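Local coordinates for protein HpuA (Kingella denitrificans ATCC 33394, PDB 5EC6) that probably serves as an outer-membrane lipoprotein receptor that binds haemoglobin, so that the bacterium can draw on its haem iron, at residues P171-V179 with V206-N217; V242-T250 with G258-A266. All coordinates share one frame; numbering follows the deposited sequence.

Interaction 1: residues P171-V179 with V206-N217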
# COMPACT_ATOMS: atom_id res chain seq x y z
N PRO A 171 -0.58 -14.51 -17.70
CA PRO A 171 -1.07 -14.74 -16.35
C PRO A 171 -2.29 -15.64 -16.34
O PRO A 171 -3.19 -15.51 -17.21
CB PRO A 171 -1.40 -13.33 -15.85
CG PRO A 171 -0.60 -12.41 -16.72
CD PRO A 171 -0.55 -13.09 -18.06
N THR A 172 -2.33 -16.51 -15.35
CA THR A 172 -3.45 -17.46 -15.16
C THR A 172 -3.82 -17.63 -13.69
O THR A 172 -3.03 -17.35 -12.79
CB THR A 172 -3.12 -18.86 -15.74
OG1 THR A 172 -2.05 -19.48 -14.99
CG2 THR A 172 -2.72 -18.76 -17.22
N GLY A 173 -5.01 -18.13 -13.44
CA GLY A 173 -5.40 -18.52 -12.10
C GLY A 173 -5.92 -17.36 -11.28
O GLY A 173 -6.44 -16.42 -11.80
N LYS A 174 -5.80 -17.50 -9.97
CA LYS A 174 -6.41 -16.57 -9.04
C LYS A 174 -5.42 -16.28 -7.90
O LYS A 174 -4.57 -17.10 -7.57
CB LYS A 174 -7.73 -17.09 -8.48
CG LYS A 174 -8.87 -16.97 -9.49
CD LYS A 174 -10.18 -17.59 -9.00
CE LYS A 174 -10.81 -16.80 -7.85
NZ LYS A 174 -12.16 -17.30 -7.44
N ALA A 175 -5.58 -15.11 -7.31
CA ALA A 175 -4.85 -14.76 -6.07
C ALA A 175 -5.73 -13.92 -5.17
O ALA A 175 -6.53 -13.11 -5.66
CB ALA A 175 -3.65 -13.92 -6.43
N THR A 176 -5.59 -14.14 -3.88
CA THR A 176 -6.33 -13.42 -2.86
C THR A 176 -5.37 -12.64 -1.97
O THR A 176 -4.36 -13.17 -1.49
CB THR A 176 -7.16 -14.43 -2.05
OG1 THR A 176 -8.12 -15.04 -2.93
CG2 THR A 176 -7.89 -13.80 -0.93
N TYR A 177 -5.75 -11.39 -1.71
CA TYR A 177 -4.95 -10.41 -0.99
C TYR A 177 -5.70 -9.98 0.27
O TYR A 177 -6.93 -9.86 0.27
CB TYR A 177 -4.65 -9.19 -1.88
CG TYR A 177 -3.84 -9.50 -3.12
CD1 TYR A 177 -4.46 -10.02 -4.27
CD2 TYR A 177 -2.47 -9.28 -3.15
CE1 TYR A 177 -3.73 -10.36 -5.38
CE2 TYR A 177 -1.73 -9.57 -4.26
CZ TYR A 177 -2.34 -10.14 -5.37
OH TYR A 177 -1.61 -10.44 -6.51
N GLU A 178 -4.94 -9.74 1.32
CA GLU A 178 -5.43 -9.31 2.62
C GLU A 178 -5.01 -7.86 2.71
O GLU A 178 -3.81 -7.60 2.70
CB GLU A 178 -4.78 -10.18 3.71
CG GLU A 178 -5.27 -9.93 5.14
CD GLU A 178 -4.94 -11.09 6.07
OE1 GLU A 178 -4.88 -12.28 5.61
OE2 GLU A 178 -4.69 -10.82 7.28
N VAL A 179 -5.97 -6.94 2.82
CA VAL A 179 -5.69 -5.52 2.57
C VAL A 179 -6.24 -4.65 3.73
O VAL A 179 -7.16 -5.05 4.47
CB VAL A 179 -6.23 -4.99 1.21
CG1 VAL A 179 -5.75 -5.87 0.07
CG2 VAL A 179 -7.73 -4.86 1.16
N VAL A 206 -8.56 -14.84 11.02
CA VAL A 206 -8.93 -13.44 10.93
C VAL A 206 -10.38 -13.28 11.40
O VAL A 206 -11.30 -13.88 10.87
CB VAL A 206 -8.78 -12.95 9.44
CG1 VAL A 206 -9.24 -11.51 9.28
CG2 VAL A 206 -7.35 -13.11 8.95
N VAL A 207 -10.58 -12.46 12.41
CA VAL A 207 -11.87 -12.23 13.00
C VAL A 207 -12.66 -11.24 12.11
O VAL A 207 -13.83 -11.46 11.77
CB VAL A 207 -11.72 -11.65 14.42
CG1 VAL A 207 -13.07 -11.21 14.97
CG2 VAL A 207 -11.00 -12.66 15.31
N THR A 208 -11.98 -10.16 11.74
CA THR A 208 -12.49 -9.22 10.74
C THR A 208 -11.32 -8.77 9.86
O THR A 208 -10.23 -8.55 10.35
CB THR A 208 -13.07 -7.94 11.37
OG1 THR A 208 -13.65 -8.25 12.66
CG2 THR A 208 -14.11 -7.34 10.44
N GLY A 209 -11.55 -8.68 8.56
CA GLY A 209 -10.49 -8.25 7.65
C GLY A 209 -11.12 -7.94 6.29
O GLY A 209 -12.33 -8.11 6.08
N SER A 210 -10.28 -7.47 5.38
CA SER A 210 -10.71 -7.11 4.03
C SER A 210 -9.87 -7.86 3.04
O SER A 210 -8.64 -7.97 3.19
CB SER A 210 -10.50 -5.64 3.79
OG SER A 210 -11.26 -4.79 4.69
N PHE A 211 -10.55 -8.42 2.04
CA PHE A 211 -9.88 -9.25 1.05
C PHE A 211 -10.29 -8.85 -0.38
O PHE A 211 -11.45 -8.55 -0.65
CB PHE A 211 -10.22 -10.73 1.27
CG PHE A 211 -9.89 -11.18 2.70
CD1 PHE A 211 -8.61 -11.50 3.01
CD2 PHE A 211 -10.84 -11.12 3.69
CE1 PHE A 211 -8.26 -11.87 4.30
CE2 PHE A 211 -10.51 -11.46 4.99
CZ PHE A 211 -9.22 -11.84 5.28
N LEU A 212 -9.27 -8.80 -1.23
CA LEU A 212 -9.48 -8.58 -2.66
C LEU A 212 -8.92 -9.79 -3.41
O LEU A 212 -7.81 -10.24 -3.13
CB LEU A 212 -8.77 -7.31 -3.14
CG LEU A 212 -9.13 -6.01 -2.42
CD1 LEU A 212 -8.27 -4.88 -2.94
CD2 LEU A 212 -10.60 -5.70 -2.47
N THR A 213 -9.67 -10.28 -4.39
CA THR A 213 -9.23 -11.38 -5.23
C THR A 213 -9.16 -10.95 -6.69
O THR A 213 -10.10 -10.32 -7.23
CB THR A 213 -10.13 -12.59 -5.03
OG1 THR A 213 -9.84 -13.13 -3.74
CG2 THR A 213 -9.94 -13.67 -6.05
N VAL A 214 -8.05 -11.35 -7.31
CA VAL A 214 -7.80 -11.15 -8.71
C VAL A 214 -7.99 -12.48 -9.41
O VAL A 214 -7.37 -13.49 -9.04
CB VAL A 214 -6.39 -10.60 -8.99
CG1 VAL A 214 -6.19 -10.50 -10.50
CG2 VAL A 214 -6.18 -9.24 -8.36
N ASN A 215 -8.85 -12.49 -10.44
CA ASN A 215 -8.97 -13.62 -11.35
C ASN A 215 -8.25 -13.24 -12.65
O ASN A 215 -8.70 -12.36 -13.36
CB ASN A 215 -10.42 -13.95 -11.62
CG ASN A 215 -10.56 -15.22 -12.41
OD1 ASN A 215 -9.82 -15.43 -13.38
ND2 ASN A 215 -11.49 -16.08 -12.01
N PHE A 216 -7.09 -13.84 -12.87
CA PHE A 216 -6.26 -13.57 -14.02
C PHE A 216 -6.84 -14.25 -15.28
O PHE A 216 -6.47 -13.87 -16.38
CB PHE A 216 -4.83 -14.06 -13.79
CG PHE A 216 -4.09 -13.27 -12.71
CD1 PHE A 216 -3.46 -12.09 -13.02
CD2 PHE A 216 -4.10 -13.70 -11.40
CE1 PHE A 216 -2.74 -11.38 -12.04
CE2 PHE A 216 -3.43 -12.96 -10.42
CZ PHE A 216 -2.78 -11.80 -10.74
N ASN A 217 -7.67 -15.26 -15.11
CA ASN A 217 -8.34 -15.93 -16.29
C ASN A 217 -9.29 -14.95 -16.94
O ASN A 217 -9.31 -14.81 -18.16
CB ASN A 217 -9.06 -17.20 -15.89
CG ASN A 217 -8.21 -18.17 -15.15
OD1 ASN A 217 -7.03 -18.35 -15.46
ND2 ASN A 217 -8.79 -18.81 -14.11
O HOH W 1 -9.61 -4.35 6.80
O HOH W 2 -7.80 -6.54 6.53
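Tyr-177 and Leu-212 form a hydrogen-bonded antiparallel pair, and Ala-175 with Val-214 forms the next, in a contact that seals two neighbouring strands of the β-barrel. The dense side belongs to Ala-175, Tyr-177, Val-179, Leu-212 and Val-214, which turn into the barrel toward Ile-284, Leu-264 and Phe-300. With CG beside its backbone N (chi1 -62°), the Tyr-177 ring lies along the sheet: the Leu-212 carbonyl sits at its edge, Val-214 CG2 is 4.0 Å from CE1, and its hydroxyl continues to Gly-281. Phe-216 closes this end, its CD1 3.7 Å from Pro-171 CB and its CE2 near Ala-175 CB, with Val-214 CG1 over one face. Beyond the regular pairing, Phe-216 N donates to Gly-173 O, while Asn-217 OD1 receives Gly-173 N at 2.9 Å, with the donor above the carbonyl plane.

The other face is largely polar. Thr-176 OG1 and Thr-213 OG1 are 2.7 Å apart and hydrogen-bonded, each also bound by the C-terminal tail, at Leu-319 N and His-318 ND1. The Lys-174 methylenes pass obliquely by the Asn-215 amide, CD 3.6 Å from ND2, which itself bonds to the carbonyls of Ser-313 and Asp-315; NZ reaches Asp-315 and Ser-317. Glu-178 runs beside Phe-211, OE1 in the ring plane 3.6 Å from CE1 and OE2 hydrogen-bonded to Tyr-194 OH. Contact thins at Val-206, and a water bridges Val-179 O and Ser-210 N. The chemistry thus divides by face: mainly apolar packing faces the barrel interior, whereas paired hydroxyls and Lys-174 hold the C-terminal tail against its wall.

Interaction 2: residues V242-T250 with G258-A266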
# COMPACT_ATOMS: atom_id res chain seq x y z
N VAL A 242 -8.61 -6.00 -14.93
CA VAL A 242 -7.18 -6.15 -14.66
C VAL A 242 -6.49 -6.35 -16.00
O VAL A 242 -6.91 -7.26 -16.76
CB VAL A 242 -6.92 -7.33 -13.75
CG1 VAL A 242 -5.43 -7.38 -13.42
CG2 VAL A 242 -7.76 -7.23 -12.49
N ASN A 243 -5.48 -5.51 -16.27
CA ASN A 243 -4.73 -5.53 -17.55
C ASN A 243 -3.25 -5.53 -17.15
O ASN A 243 -2.78 -4.54 -16.61
CB ASN A 243 -5.06 -4.31 -18.40
CG ASN A 243 -6.50 -4.33 -18.97
OD1 ASN A 243 -6.76 -4.98 -20.00
ND2 ASN A 243 -7.43 -3.61 -18.31
N GLY A 244 -2.56 -6.66 -17.30
CA GLY A 244 -1.16 -6.73 -16.89
C GLY A 244 -1.04 -6.58 -15.38
O GLY A 244 -1.65 -7.31 -14.64
N ASN A 245 -0.25 -5.61 -14.93
CA ASN A 245 -0.10 -5.37 -13.49
C ASN A 245 -0.92 -4.17 -12.98
O ASN A 245 -0.60 -3.59 -11.93
CB ASN A 245 1.39 -5.14 -13.11
CG ASN A 245 2.03 -3.99 -13.88
OD1 ASN A 245 1.36 -3.13 -14.43
ND2 ASN A 245 3.37 -3.93 -13.85
N GLN A 246 -1.94 -3.76 -13.72
CA GLN A 246 -2.75 -2.59 -13.39
C GLN A 246 -4.22 -2.98 -13.40
O GLN A 246 -4.64 -3.92 -14.11
CB GLN A 246 -2.51 -1.43 -14.37
CG GLN A 246 -1.20 -0.70 -14.13
CD GLN A 246 -1.22 0.74 -14.66
OE1 GLN A 246 -2.08 1.59 -14.28
NE2 GLN A 246 -0.29 1.02 -15.54
N PHE A 247 -5.03 -2.22 -12.65
CA PHE A 247 -6.46 -2.43 -12.72
C PHE A 247 -7.22 -1.13 -12.53
O PHE A 247 -6.71 -0.15 -12.01
CB PHE A 247 -6.89 -3.52 -11.70
CG PHE A 247 -6.49 -3.21 -10.29
CD1 PHE A 247 -7.22 -2.31 -9.53
CD2 PHE A 247 -5.43 -3.88 -9.71
CE1 PHE A 247 -6.89 -2.05 -8.20
CE2 PHE A 247 -5.06 -3.63 -8.37
CZ PHE A 247 -5.79 -2.72 -7.63
N SER A 248 -8.47 -1.10 -13.02
CA SER A 248 -9.28 0.08 -12.87
C SER A 248 -10.75 -0.32 -13.06
O SER A 248 -11.06 -1.32 -13.70
CB SER A 248 -8.92 1.14 -13.91
OG SER A 248 -9.23 0.63 -15.16
N GLY A 249 -11.60 0.48 -12.47
CA GLY A 249 -13.05 0.28 -12.62
C GLY A 249 -13.82 0.99 -11.53
O GLY A 249 -13.46 2.09 -11.10
N THR A 250 -14.95 0.37 -11.11
CA THR A 250 -15.87 1.02 -10.21
C THR A 250 -16.03 0.24 -8.89
O THR A 250 -15.86 -0.98 -8.84
CB THR A 250 -17.27 1.17 -10.83
OG1 THR A 250 -17.71 -0.08 -11.28
CG2 THR A 250 -17.22 2.18 -11.95
N GLY A 258 -17.43 5.08 -6.84
CA GLY A 258 -16.05 5.60 -6.92
C GLY A 258 -15.27 4.91 -8.00
O GLY A 258 -15.54 3.79 -8.38
N GLN A 259 -14.26 5.63 -8.51
CA GLN A 259 -13.37 5.09 -9.49
C GLN A 259 -12.16 4.43 -8.81
O GLN A 259 -11.50 5.06 -8.01
CB GLN A 259 -12.93 6.24 -10.41
CG GLN A 259 -14.08 6.97 -11.10
CD GLN A 259 -14.98 6.01 -11.89
OE1 GLN A 259 -14.49 5.23 -12.68
NE2 GLN A 259 -16.28 6.02 -11.62
N VAL A 260 -11.95 3.17 -9.11
CA VAL A 260 -10.84 2.36 -8.57
C VAL A 260 -9.67 2.46 -9.58
O VAL A 260 -9.87 2.33 -10.80
CB VAL A 260 -11.24 0.92 -8.40
CG1 VAL A 260 -10.06 0.09 -7.92
CG2 VAL A 260 -12.49 0.80 -7.48
N SER A 261 -8.48 2.75 -9.06
CA SER A 261 -7.26 2.72 -9.86
C SER A 261 -6.18 2.12 -9.00
O SER A 261 -5.94 2.57 -7.90
CB SER A 261 -6.85 4.14 -10.24
OG SER A 261 -5.77 4.06 -11.14
N GLY A 262 -5.53 1.08 -9.51
CA GLY A 262 -4.48 0.47 -8.73
C GLY A 262 -3.64 -0.51 -9.50
O GLY A 262 -3.71 -0.56 -10.72
N GLY A 263 -2.82 -1.25 -8.78
CA GLY A 263 -1.92 -2.19 -9.42
C GLY A 263 -1.36 -3.21 -8.52
O GLY A 263 -1.58 -3.22 -7.29
N LEU A 264 -0.65 -4.15 -9.14
CA LEU A 264 0.07 -5.18 -8.42
C LEU A 264 1.52 -4.74 -8.26
O LEU A 264 2.09 -4.15 -9.22
CB LEU A 264 0.01 -6.48 -9.19
CG LEU A 264 -1.44 -6.99 -9.48
CD1 LEU A 264 -1.41 -8.27 -10.29
CD2 LEU A 264 -2.12 -7.27 -8.15
N PHE A 265 2.04 -5.01 -7.08
CA PHE A 265 3.38 -4.60 -6.68
C PHE A 265 4.20 -5.84 -6.26
O PHE A 265 3.66 -6.89 -5.94
CB PHE A 265 3.30 -3.60 -5.53
CG PHE A 265 2.67 -2.28 -5.89
CD1 PHE A 265 3.39 -1.26 -6.51
CD2 PHE A 265 1.33 -2.07 -5.65
CE1 PHE A 265 2.81 -0.04 -6.81
CE2 PHE A 265 0.72 -0.86 -5.96
CZ PHE A 265 1.46 0.16 -6.57
N ALA A 266 5.51 -5.60 -6.15
CA ALA A 266 6.55 -6.57 -5.73
C ALA A 266 7.08 -7.43 -6.86
O ALA A 266 6.30 -8.06 -7.64
CB ALA A 266 6.13 -7.43 -4.56
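Phe-247 lays its ring flat over Gly-262, its partner in a hydrogen-bonded antiparallel pair, so that the glycine CA lies 3.8 Å from the ring centroid and 25° off the ring normal. This CH-pi contact illustrates the aromatic rescue of glycine, in which a ring covers backbone that has no side chain of its own. A chi1 of 57° sets CG between the backbone N and carbonyl carbon and swings the ring across to the neighbouring strand; there CE2 reaches Gly-263 N at 3.3 Å. Val-260 approaches differently, bringing CG1 to the ring edge, in plane, 3.8 Å from CE1.

At the open end of the hairpin, the type II' turn that brings the chain in from strand 235-243 places Asn-245 O to accept Leu-264 N, a 2.8 Å bond whose donor stands above the carbonyl plane. The Asn-245 amide itself turns to Ala-157 and Arg-40. Ser-248 and Ser-261 occupy the more exposed face, while Phe-247 meets Val-240 and Ile-284 on the inner one. Paired backbone bonds set the register here, and the ring lies where Gly-262 has no side chain, giving apolar cover to its CA and carbonyl carbon and to the peptide N of Gly-263.

How the interactions relate
Interaction 1 comes first along the chain: strand 174-185 runs out, the chain passes through strand 188-191 and a partly disordered stretch, and strand 208-215 returns beside its start. Strands 220-225 and 235-243 then carry the barrel wall on to interaction 2, a tight hairpin between strands 246-253 and 256-265. The two closures are in series, neither nested nor crossed. Strands 283-289 and 298-308 complete the circuit back to strand 174-185. Across the interior the contacts meet through Leu-264, whose CD1 is 3.8 Å from Phe-216 CZ and whose CD2 touches Tyr-177 OH; Val-214 likewise packs on Val-242, joining separated stretches of wall through one core.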